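Local structure of alpha-fucosidase GH29 (Fusarium graminearum, 4PSR) at residues 250-255 with 276-281; 221-226 with 254-259; 229-234 with 240-245. The protein hydrolyses alpha-L-fucosides as a family 29 glycoside hydrolase, probably releasing alpha-1,6-linked fucose from the core N-acetylglucosamine of glycoprotein glycans. All coordinates share one frame; numbering follows the deposited sequence.

Interaction 1 of 3, residues 250-255 with 276-281; sequences LEFLAY and HGFRNT. With NA (sodium ion), chain J; NAG (2-acetamido-2-deoxy-beta-D-glucopyranose), chain C.
One aromatic ring, that of Phe-278, carries the whole contact, and it meets its two partners in different ways. Leu-253 sits over its face, while Phe-252 meets it rim to rim. The site belongs to the (beta/alpha)8 barrel, or TIM barrel, of this GH29 enzyme. Residues 250-255 lie on helix 246-263, and residues 276-281 form part of the loop between strands 268-272 and 284-287.

The methyl CD2 of Leu-253 stands over the centre of the Phe-278 ring, 3.9 Å from the centroid and 6° off the ring normal. This is a CH-pi contact. The second methyl, CD1, lies 3.9 Å from Phe-278 CD1, so both branches of the leucine are used. The Phe-278 CG is anti to the carbonyl carbon (chi1 -66°), which swings the ring from the loop toward the helix.

The Phe-252 and Phe-278 rings have centroids 5.9 Å apart and planes only 13° from parallel. Neither lies over the other, so this is no face stack. Phe-252 also stacks on His-211 of helix 200-218. All three touching residues are buried, and Thr-269 of strand 268-272 packs against each of them.

The far end of the loop has other tasks. Asn-280 bears an N-linked glycan through its ND2. The backbone O of Thr-281 binds the sodium ion at 2.3 Å, with Asp-15 O, His-17 O and three waters as the other ligands. Within the contact, the nearest atoms of the two phenylalanines are Phe-252 CD2 and Phe-278 CZ, 3.7 Å apart.

Interaction 2 of 3, residues 221-226 with 254-259; sequences DIIWND and AYYFNR. With FUL (beta-L-fucopyranose), chain M.
Strand 222-225 and helix 246-263 come closest at Ile-223 and Tyr-256, whose CA atoms are 9.0 Å apart. This is strand-to-helix packing in the (beta/alpha)8 barrel: the strand is one of the eight parallel staves, and the helix follows it in the chain. The space between the two backbones is bridged by one side chain from each.

Ile-223 and Tyr-256 approach from opposite directions. The methyl CD1 of Ile-223 lies over the centre of the tyrosine ring, 3.5 Å from the centroid and 7° off its normal, as a close CH-pi contact. Ile-223 CG1 comes in over the same ring, 3.5 Å from Tyr-256 CZ. In Tyr-256 the ring carbon CG is anti to the backbone N (chi1 -174°), and this carries the ring out from the helix to the strand.

The phenol oxygen reaches the start of the strand. Tyr-256 OH lies 3.3 Å from Asp-221 C, but its hydrogen-bonding partner is the backbone O of Pro-220. The buried hydroxyl is thus satisfied by the chain just before the strand. Ile-223 also packs on His-211, Met-214 and Leu-215 of helix 200-218.

At its C-terminal end the strand leads into the active-site pocket, where beta-L-fucopyranose is bound. The ring of Trp-224 lies near the sugar methyl C6. Asp-226 OD2 is hydrogen-bonded to His-171 ND1. Asp-226 OD1 forms a salt bridge with Lys-272 NZ and accepts a hydrogen bond from O1 of the fucose at 2.7 Å.

Interaction 3 of 3, residues 229-234 with 240-245; sequences LDSPGE and GPCAVD. With MAN (alpha-D-mannopyranose), chain D.
This is a backbone contact between two parts of one loop, the excursion that joins strand 222-225 to helix 246-263 of the TIM barrel. A single beta bridge pairs Asp-230 with Ala-243. Two hydrogen bonds frame it: Val-244 N donates to Leu-229 O at 2.8 Å, and Ser-231 N donates to Cys-242 O at 2.9 Å.

A type II turn follows from Ser-231 to Glu-234, with Gly-233 at a backbone geometry that suits glycine. Cys-242 fits against this turn. With SG anti to the backbone N (chi1 -158°), the sulfur is laid against the turn, 3.6 Å from Glu-234 C. There it is tied to Cys-235 by a disulfide that closes the loop.

The carboxylate of Asp-230 grips a mannose of a glycan with both oxygens. Asp-230 OD1 accepts from mannose O4 at 2.7 Å and OD2 from mannose O3 at 2.6 Å. A water links Asp-230 OD1, Pro-241 O and mannose O6. A second water joins Gly-233 N to Gly-240 O across the open end of the loop.

Leu-229 and Val-244 lie side by side, both against Trp-207 of helix 200-218. Val-244 also touches Tyr-176 of helix 175-179. Asp-245 then N-caps helix 246-263, whose Arg-249 packs on Leu-229 and Asp-230.

In the fold
From the N terminus, the chain first runs up strand 222-225 and into the loop before helix 246-263. Interaction 3 closes a short loop inside that connection, so it nests within the larger loop closed by interaction 2, which brings the helix back against the strand. Interaction 1 opens on the stretch of helix where interaction 2 ends, sharing Ala-254 and Tyr-255 with it, and its loop runs through strand 268-272. Interaction 3 closes before interaction 1 opens. Phe-252 touches Ile-223, and Phe-278 touches both Asn-225 and Leu-229. Together the three contacts tie one barrel strand, the helix after it and two loops into a continuous patch.

Interaction 1 of 3, residues 250-255 with 276-281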
loop_
_atom_site.group_PDB
_atom_site.type_symbol
_atom_site.label_atom_id
_atom_site.label_comp_id
_atom_site.label_asym_id
_atom_site.label_seq_id
_atom_site.Cartn_x
_atom_site.Cartn_y
_atom_site.Cartn_z
ATOM N N LEU A 250 10.355 -19.458 -4.776
ATOM C CA LEU A 250 9.262 -20.393 -4.910
ATOM C C LEU A 250 9.070 -21.218 -3.635
ATOM O O LEU A 250 7.935 -21.532 -3.269
ATOM C CB LEU A 250 9.490 -21.329 -6.108
ATOM C CG LEU A 250 9.253 -20.657 -7.453
ATOM C CD1 LEU A 250 9.773 -21.566 -8.563
ATOM C CD2 LEU A 250 7.764 -20.411 -7.630
ATOM N N GLU A 251 10.173 -21.559 -2.961
ATOM C CA GLU A 251 10.073 -22.319 -1.718
ATOM C C GLU A 251 9.415 -21.459 -0.611
ATOM O O GLU A 251 8.626 -21.961 0.179
ATOM C CB GLU A 251 11.463 -22.814 -1.305
ATOM C CG GLU A 251 11.925 -24.004 -2.168
ATOM C CD GLU A 251 13.391 -24.347 -2.037
ATOM O OE1 GLU A 251 14.117 -23.681 -1.290
ATOM O OE2 GLU A 251 13.822 -25.310 -2.714
ATOM N N PHE A 252 9.761 -20.167 -0.576
ATOM C CA PHE A 252 9.075 -19.237 0.331
ATOM C C PHE A 252 7.565 -19.186 0.079
ATOM O O PHE A 252 6.759 -19.331 1.028
ATOM C CB PHE A 252 9.636 -17.815 0.227
ATOM C CG PHE A 252 8.724 -16.802 0.860
ATOM C CD1 PHE A 252 8.551 -16.747 2.245
ATOM C CD2 PHE A 252 7.973 -15.946 0.063
ATOM C CE1 PHE A 252 7.661 -15.835 2.819
ATOM C CE2 PHE A 252 7.087 -15.028 0.623
ATOM C CZ PHE A 252 6.927 -14.977 1.999
ATOM N N LEU A 253 7.155 -18.976 -1.179
ATOM C CA LEU A 253 5.743 -18.866 -1.504
ATOM C C LEU A 253 4.998 -20.137 -1.095
ATOM O O LEU A 253 3.945 -20.082 -0.445
ATOM C CB LEU A 253 5.571 -18.555 -3.011
ATOM C CG LEU A 253 6.095 -17.196 -3.464
ATOM C CD1 LEU A 253 6.096 -17.087 -4.989
ATOM C CD2 LEU A 253 5.238 -16.061 -2.849
ATOM N N ALA A 254 5.524 -21.294 -1.499
ATOM C CA ALA A 254 4.863 -22.545 -1.127
ATOM C C ALA A 254 4.801 -22.751 0.393
ATOM O O ALA A 254 3.765 -23.148 0.924
ATOM C CB ALA A 254 5.533 -23.756 -1.812
ATOM N N TYR A 255 5.903 -22.444 1.090
ATOM C CA TYR A 255 5.932 -22.623 2.541
ATOM C C TYR A 255 4.903 -21.752 3.253
ATOM O O TYR A 255 4.113 -22.232 4.060
ATOM C CB TYR A 255 7.327 -22.381 3.089
ATOM C CG TYR A 255 7.528 -22.826 4.514
ATOM C CD1 TYR A 255 8.064 -24.072 4.798
ATOM C CD2 TYR A 255 7.197 -22.008 5.585
ATOM C CE1 TYR A 255 8.267 -24.494 6.091
ATOM C CE2 TYR A 255 7.412 -22.417 6.889
ATOM C CZ TYR A 255 7.947 -23.678 7.124
ATOM O OH TYR A 255 8.174 -24.120 8.413
ATOM N N HIS A 276 10.125 -8.188 -10.494
ATOM C CA HIS A 276 9.611 -9.338 -11.217
ATOM C C HIS A 276 9.687 -10.613 -10.371
ATOM O O HIS A 276 9.414 -11.707 -10.844
ATOM C CB HIS A 276 10.402 -9.525 -12.526
ATOM C CG HIS A 276 10.308 -8.354 -13.452
ATOM N ND1 HIS A 276 9.164 -8.056 -14.159
ATOM C CD2 HIS A 276 11.210 -7.400 -13.771
ATOM C CE1 HIS A 276 9.369 -6.971 -14.886
ATOM N NE2 HIS A 276 10.600 -6.548 -14.663
ATOM N N GLY A 277 10.075 -10.476 -9.113
ATOM C CA GLY A 277 10.385 -11.647 -8.316
ATOM C C GLY A 277 9.233 -12.553 -7.945
ATOM O O GLY A 277 9.427 -13.755 -7.753
ATOM N N PHE A 278 8.038 -11.975 -7.778
ATOM C CA PHE A 278 6.825 -12.747 -7.578
ATOM C C PHE A 278 5.870 -12.443 -8.747
ATOM O O PHE A 278 6.169 -11.565 -9.580
ATOM C CB PHE A 278 6.104 -12.376 -6.249
ATOM C CG PHE A 278 6.847 -12.724 -4.965
ATOM C CD1 PHE A 278 7.910 -13.613 -4.928
ATOM C CD2 PHE A 278 6.428 -12.142 -3.765
ATOM C CE1 PHE A 278 8.538 -13.912 -3.720
ATOM C CE2 PHE A 278 7.033 -12.436 -2.569
ATOM C CZ PHE A 278 8.101 -13.327 -2.540
ATOM N N ARG A 279 4.734 -13.126 -8.766
ATOM C CA ARG A 279 3.710 -12.941 -9.796
ATOM C C ARG A 279 2.469 -12.285 -9.170
ATOM O O ARG A 279 2.185 -12.462 -7.979
ATOM C CB ARG A 279 3.338 -14.294 -10.430
ATOM C CG ARG A 279 4.522 -15.110 -10.968
ATOM C CD ARG A 279 4.936 -14.671 -12.357
ATOM N NE ARG A 279 6.116 -15.388 -12.848
ATOM C CZ ARG A 279 6.086 -16.506 -13.569
ATOM N NH1 ARG A 279 7.221 -17.053 -13.971
ATOM N NH2 ARG A 279 4.940 -17.086 -13.891
ATOM N N ASN A 280 1.722 -11.536 -9.977
ATOM C CA ASN A 280 0.504 -10.867 -9.530
ATOM C C ASN A 280 -0.691 -11.806 -9.550
ATOM O O ASN A 280 -1.805 -11.385 -9.217
ATOM C CB ASN A 280 0.280 -9.600 -10.361
ATOM C CG ASN A 280 0.126 -9.876 -11.828
ATOM O OD1 ASN A 280 -0.459 -10.848 -12.221
ATOM N ND2 ASN A 280 0.657 -8.986 -12.643
ATOM N N THR A 281 -0.476 -13.078 -9.894
ATOM C CA THR A 281 -1.469 -14.121 -9.681
ATOM C C THR A 281 -1.655 -14.486 -8.206
ATOM O O THR A 281 -2.769 -14.825 -7.790
ATOM C CB THR A 281 -1.014 -15.387 -10.390
ATOM O OG1 THR A 281 0.333 -15.609 -10.003
ATOM C CG2 THR A 281 -1.081 -15.204 -11.886
HETATM NA NA NA J . -4.241 -16.578 -7.647
HETATM C C1 NAG C . 0.594 -9.088 -14.129
HETATM C C2 NAG C . 0.459 -7.763 -14.833
HETATM C C3 NAG C . 0.371 -8.003 -16.337
HETATM C C4 NAG C . 1.552 -8.846 -16.814
HETATM C C5 NAG C . 1.692 -10.100 -15.954
HETATM C C6 NAG C . 2.924 -10.918 -16.276
HETATM C C7 NAG C . -0.615 -5.756 -13.916
HETATM C C8 NAG C . -1.887 -5.154 -13.424
HETATM N N2 NAG C . -0.694 -7.018 -14.347
HETATM O O3 NAG C . 0.365 -6.744 -16.996
HETATM O O4 NAG C . 1.342 -9.298 -18.153
HETATM O O5 NAG C . 1.780 -9.736 -14.568
HETATM O O6 NAG C . 4.102 -10.197 -15.953
HETATM O O7 NAG C . 0.439 -5.129 -13.914
HETATM O O HOH W 1 -5.465 -14.490 -7.060
HETATM O O HOH W 2 -6.183 -17.915 -7.270
HETATM O O HOH W 3 -4.768 -16.443 -10.036
#

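Interaction 2 of 3, residues 221-226 with 254-259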
loop_
_atom_site.group_PDB
_atom_site.type_symbol
_atom_site.label_atom_id
_atom_site.label_comp_id
_atom_site.label_asym_id
_atom_site.label_seq_id
_atom_site.Cartn_x
_atom_site.Cartn_y
_atom_site.Cartn_z
ATOM N N ASP A 221 -0.303 -12.372 9.070
ATOM C CA ASP A 221 -1.370 -12.330 8.091
ATOM C C ASP A 221 -0.905 -11.775 6.747
ATOM O O ASP A 221 -1.469 -12.137 5.715
ATOM C CB ASP A 221 -2.512 -11.509 8.657
ATOM C CG ASP A 221 -3.044 -12.111 9.931
ATOM O OD1 ASP A 221 -3.586 -13.245 9.857
ATOM O OD2 ASP A 221 -2.890 -11.499 11.011
ATOM N N ILE A 222 0.082 -10.894 6.793
ATOM C CA ILE A 222 0.685 -10.319 5.599
ATOM C C ILE A 222 2.184 -10.330 5.759
ATOM O O ILE A 222 2.705 -9.917 6.803
ATOM C CB ILE A 222 0.270 -8.835 5.372
ATOM C CG1 ILE A 222 -1.264 -8.658 5.275
ATOM C CG2 ILE A 222 0.964 -8.272 4.108
ATOM C CD1 ILE A 222 -1.738 -7.226 5.603
ATOM N N ILE A 223 2.901 -10.852 4.764
ATOM C CA ILE A 223 4.358 -10.670 4.693
ATOM C C ILE A 223 4.661 -9.714 3.540
ATOM O O ILE A 223 4.418 -10.046 2.352
ATOM C CB ILE A 223 5.134 -11.995 4.522
ATOM C CG1 ILE A 223 4.871 -12.897 5.735
ATOM C CG2 ILE A 223 6.628 -11.717 4.363
ATOM C CD1 ILE A 223 5.551 -14.272 5.632
ATOM N N TRP A 224 5.172 -8.541 3.884
ATOM C CA TRP A 224 5.509 -7.488 2.935
ATOM C C TRP A 224 6.977 -7.662 2.585
ATOM O O TRP A 224 7.812 -7.848 3.476
ATOM C CB TRP A 224 5.230 -6.167 3.641
ATOM C CG TRP A 224 5.478 -4.859 2.948
ATOM C CD1 TRP A 224 4.513 -3.964 2.558
ATOM C CD2 TRP A 224 6.731 -4.223 2.676
ATOM N NE1 TRP A 224 5.086 -2.824 2.067
ATOM C CE2 TRP A 224 6.445 -2.951 2.112
ATOM C CE3 TRP A 224 8.073 -4.604 2.830
ATOM C CZ2 TRP A 224 7.445 -2.065 1.692
ATOM C CZ3 TRP A 224 9.076 -3.717 2.403
ATOM C CH2 TRP A 224 8.746 -2.464 1.842
ATOM N N ASN A 225 7.290 -7.626 1.279
ATOM C CA ASN A 225 8.661 -7.779 0.774
ATOM C C ASN A 225 9.134 -6.563 0.030
ATOM O O ASN A 225 8.373 -5.983 -0.760
ATOM C CB ASN A 225 8.795 -8.969 -0.182
ATOM C CG ASN A 225 8.593 -10.281 0.499
ATOM O OD1 ASN A 225 9.580 -10.902 0.964
ATOM N ND2 ASN A 225 7.348 -10.758 0.536
ATOM N N ASP A 226 10.400 -6.206 0.201
ATOM C CA ASP A 226 11.019 -5.149 -0.577
ATOM C C ASP A 226 11.673 -5.719 -1.847
ATOM O O ASP A 226 11.630 -6.907 -2.083
ATOM C CB ASP A 226 12.042 -4.379 0.281
ATOM C CG ASP A 226 12.149 -2.918 -0.087
ATOM O OD1 ASP A 226 11.668 -2.548 -1.201
ATOM O OD2 ASP A 226 12.702 -2.143 0.697
ATOM N N ALA A 254 5.524 -21.294 -1.499
ATOM C CA ALA A 254 4.863 -22.545 -1.127
ATOM C C ALA A 254 4.801 -22.751 0.393
ATOM O O ALA A 254 3.765 -23.148 0.924
ATOM C CB ALA A 254 5.533 -23.756 -1.812
ATOM N N TYR A 255 5.903 -22.444 1.090
ATOM C CA TYR A 255 5.932 -22.623 2.541
ATOM C C TYR A 255 4.903 -21.752 3.253
ATOM O O TYR A 255 4.113 -22.232 4.060
ATOM C CB TYR A 255 7.327 -22.381 3.089
ATOM C CG TYR A 255 7.528 -22.826 4.514
ATOM C CD1 TYR A 255 8.064 -24.072 4.798
ATOM C CD2 TYR A 255 7.197 -22.008 5.585
ATOM C CE1 TYR A 255 8.267 -24.494 6.091
ATOM C CE2 TYR A 255 7.412 -22.417 6.889
ATOM C CZ TYR A 255 7.947 -23.678 7.124
ATOM O OH TYR A 255 8.174 -24.120 8.413
ATOM N N TYR A 256 4.878 -20.474 2.897
ATOM C CA TYR A 256 3.951 -19.549 3.518
ATOM C C TYR A 256 2.502 -19.892 3.165
ATOM O O TYR A 256 1.640 -19.906 4.055
ATOM C CB TYR A 256 4.296 -18.132 3.085
ATOM C CG TYR A 256 3.484 -17.037 3.777
ATOM C CD1 TYR A 256 3.109 -17.138 5.119
ATOM C CD2 TYR A 256 3.117 -15.877 3.094
ATOM C CE1 TYR A 256 2.420 -16.103 5.763
ATOM C CE2 TYR A 256 2.419 -14.849 3.727
ATOM C CZ TYR A 256 2.077 -14.972 5.053
ATOM O OH TYR A 256 1.390 -13.925 5.651
ATOM N N PHE A 257 2.209 -20.168 1.891
ATOM C CA PHE A 257 0.837 -20.472 1.500
ATOM C C PHE A 257 0.371 -21.797 2.133
ATOM O O PHE A 257 -0.789 -21.936 2.524
ATOM C CB PHE A 257 0.691 -20.497 -0.036
ATOM C CG PHE A 257 0.993 -19.189 -0.713
ATOM C CD1 PHE A 257 1.012 -17.987 -0.014
ATOM C CD2 PHE A 257 1.250 -19.160 -2.077
ATOM C CE1 PHE A 257 1.296 -16.802 -0.671
ATOM C CE2 PHE A 257 1.561 -17.977 -2.734
ATOM C CZ PHE A 257 1.547 -16.784 -2.035
ATOM N N ASN A 258 1.280 -22.754 2.304
ATOM C CA ASN A 258 0.925 -23.989 3.014
ATOM C C ASN A 258 0.671 -23.741 4.498
ATOM O O ASN A 258 -0.252 -24.307 5.071
ATOM C CB ASN A 258 2.006 -25.056 2.847
ATOM C CG ASN A 258 1.956 -25.717 1.493
ATOM O OD1 ASN A 258 0.886 -25.846 0.903
ATOM N ND2 ASN A 258 3.108 -26.159 1.001
ATOM N N ARG A 259 1.495 -22.910 5.125
ATOM C CA ARG A 259 1.259 -22.593 6.527
ATOM C C ARG A 259 -0.084 -21.889 6.691
ATOM O O ARG A 259 -0.802 -22.151 7.645
ATOM C CB ARG A 259 2.381 -21.741 7.112
ATOM C CG ARG A 259 3.688 -22.480 7.348
ATOM C CD ARG A 259 3.512 -23.721 8.187
ATOM N NE ARG A 259 4.770 -24.114 8.822
ATOM C CZ ARG A 259 5.048 -25.339 9.260
ATOM N NH1 ARG A 259 4.158 -26.319 9.140
ATOM N NH2 ARG A 259 6.227 -25.583 9.822
HETATM C C1 FUL M . 12.381 1.017 -0.174
HETATM C C2 FUL M . 13.491 0.877 0.847
HETATM O O2 FUL M . 14.795 0.931 0.247
HETATM C C3 FUL M . 13.306 2.013 1.819
HETATM O O3 FUL M . 14.358 1.988 2.758
HETATM C C4 FUL M . 11.964 1.826 2.480
HETATM O O4 FUL M . 11.977 0.624 3.244
HETATM C C5 FUL M . 10.878 1.784 1.413
HETATM C C6 FUL M . 9.501 1.520 1.983
HETATM O O5 FUL M . 11.126 0.789 0.423
HETATM O O1 FUL M . 12.556 0.030 -1.159
#

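Interaction 3 of 3, residues 229-234 with 240-245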
loop_
_atom_site.group_PDB
_atom_site.type_symbol
_atom_site.label_atom_id
_atom_site.label_comp_id
_atom_site.label_asym_id
_atom_site.label_seq_id
_atom_site.Cartn_x
_atom_site.Cartn_y
_atom_site.Cartn_z
ATOM N N LEU A 229 14.076 -8.940 -5.305
ATOM C CA LEU A 229 13.633 -10.310 -5.474
ATOM C C LEU A 229 14.016 -10.801 -6.896
ATOM O O LEU A 229 14.565 -11.907 -7.056
ATOM C CB LEU A 229 12.114 -10.461 -5.213
ATOM C CG LEU A 229 11.641 -10.009 -3.810
ATOM C CD1 LEU A 229 10.171 -10.259 -3.707
ATOM C CD2 LEU A 229 12.390 -10.741 -2.698
ATOM N N ASP A 230 13.690 -9.983 -7.898
ATOM C CA ASP A 230 14.207 -10.148 -9.284
ATOM C C ASP A 230 13.991 -8.811 -9.963
ATOM O O ASP A 230 13.024 -8.641 -10.731
ATOM C CB ASP A 230 13.517 -11.297 -10.031
ATOM C CG ASP A 230 14.126 -11.572 -11.421
ATOM O OD1 ASP A 230 15.217 -11.002 -11.684
ATOM O OD2 ASP A 230 13.481 -12.353 -12.186
ATOM N N SER A 231 14.843 -7.861 -9.638
ATOM C CA SER A 231 14.728 -6.514 -10.180
ATOM C C SER A 231 16.071 -6.057 -10.717
ATOM O O SER A 231 16.714 -5.155 -10.195
ATOM C CB SER A 231 14.111 -5.566 -9.150
ATOM O OG SER A 231 14.806 -5.614 -7.937
ATOM N N PRO A 232 16.499 -6.700 -11.819
ATOM C CA PRO A 232 17.758 -6.330 -12.465
ATOM C C PRO A 232 17.771 -4.855 -12.838
ATOM O O PRO A 232 16.757 -4.303 -13.305
ATOM C CB PRO A 232 17.810 -7.247 -13.696
ATOM C CG PRO A 232 16.409 -7.587 -13.988
ATOM C CD PRO A 232 15.709 -7.637 -12.629
ATOM N N GLY A 233 18.888 -4.218 -12.531
ATOM C CA GLY A 233 19.094 -2.811 -12.790
ATOM C C GLY A 233 18.712 -1.876 -11.658
ATOM O O GLY A 233 18.933 -0.673 -11.766
ATOM N N GLU A 234 18.178 -2.417 -10.566
ATOM C CA GLU A 234 17.671 -1.593 -9.463
ATOM C C GLU A 234 18.614 -1.537 -8.250
ATOM O O GLU A 234 18.272 -0.976 -7.214
ATOM C CB GLU A 234 16.299 -2.091 -9.033
ATOM C CG GLU A 234 15.260 -2.030 -10.135
ATOM C CD GLU A 234 15.004 -0.611 -10.598
ATOM O OE1 GLU A 234 14.893 0.280 -9.735
ATOM O OE2 GLU A 234 14.926 -0.385 -11.820
ATOM N N GLY A 240 25.908 -7.498 -9.853
ATOM C CA GLY A 240 25.096 -8.588 -9.346
ATOM C C GLY A 240 23.722 -8.565 -9.982
ATOM O O GLY A 240 23.353 -7.590 -10.651
ATOM N N PRO A 241 22.950 -9.640 -9.772
ATOM C CA PRO A 241 21.652 -9.813 -10.417
ATOM C C PRO A 241 20.512 -9.024 -9.772
ATOM O O PRO A 241 19.445 -8.974 -10.374
ATOM C CB PRO A 241 21.391 -11.312 -10.280
ATOM C CG PRO A 241 22.101 -11.706 -9.060
ATOM C CD PRO A 241 23.334 -10.833 -8.997
ATOM N N CYS A 242 20.734 -8.445 -8.594
ATOM C CA CYS A 242 19.667 -7.685 -7.918
ATOM C C CYS A 242 18.461 -8.606 -7.777
ATOM O O CYS A 242 17.328 -8.274 -8.158
ATOM C CB CYS A 242 19.323 -6.404 -8.715
ATOM S SG CYS A 242 18.539 -5.092 -7.747
ATOM N N ALA A 243 18.733 -9.801 -7.249
ATOM C CA ALA A 243 17.767 -10.869 -7.208
ATOM C C ALA A 243 18.048 -11.876 -6.114
ATOM O O ALA A 243 19.176 -11.979 -5.627
ATOM C CB ALA A 243 17.743 -11.619 -8.588
ATOM N N VAL A 244 17.009 -12.638 -5.804
ATOM C CA VAL A 244 17.060 -13.841 -4.973
ATOM C C VAL A 244 16.899 -15.055 -5.885
ATOM O O VAL A 244 16.127 -15.047 -6.834
ATOM C CB VAL A 244 15.930 -13.835 -3.878
ATOM C CG1 VAL A 244 15.899 -15.153 -3.109
ATOM C CG2 VAL A 244 16.092 -12.648 -2.940
ATOM N N ASP A 245 17.656 -16.103 -5.610
ATOM C CA ASP A 245 17.491 -17.329 -6.362
ATOM C C ASP A 245 16.011 -17.728 -6.547
ATOM O O ASP A 245 15.214 -17.756 -5.586
ATOM C CB ASP A 245 18.255 -18.439 -5.659
ATOM C CG ASP A 245 18.127 -19.744 -6.372
ATOM O OD1 ASP A 245 18.773 -19.875 -7.433
ATOM O OD2 ASP A 245 17.357 -20.595 -5.887
HETATM C C1 MAN D . 16.854 -13.947 -16.948
HETATM C C2 MAN D . 16.202 -14.463 -15.680
HETATM C C3 MAN D . 15.515 -13.325 -14.930
HETATM C C4 MAN D . 16.422 -12.113 -14.759
HETATM C C5 MAN D . 17.114 -11.747 -16.078
HETATM C C6 MAN D . 18.210 -10.669 -15.942
HETATM O O2 MAN D . 17.182 -14.973 -14.788
HETATM O O3 MAN D . 15.066 -13.780 -13.680
HETATM O O4 MAN D . 15.620 -11.008 -14.367
HETATM O O5 MAN D . 17.742 -12.916 -16.631
HETATM O O6 MAN D . 19.075 -11.014 -14.858
HETATM O O HOH W 4 18.208 -10.751 -12.127
HETATM O O HOH W 5 21.224 -6.444 -12.336
#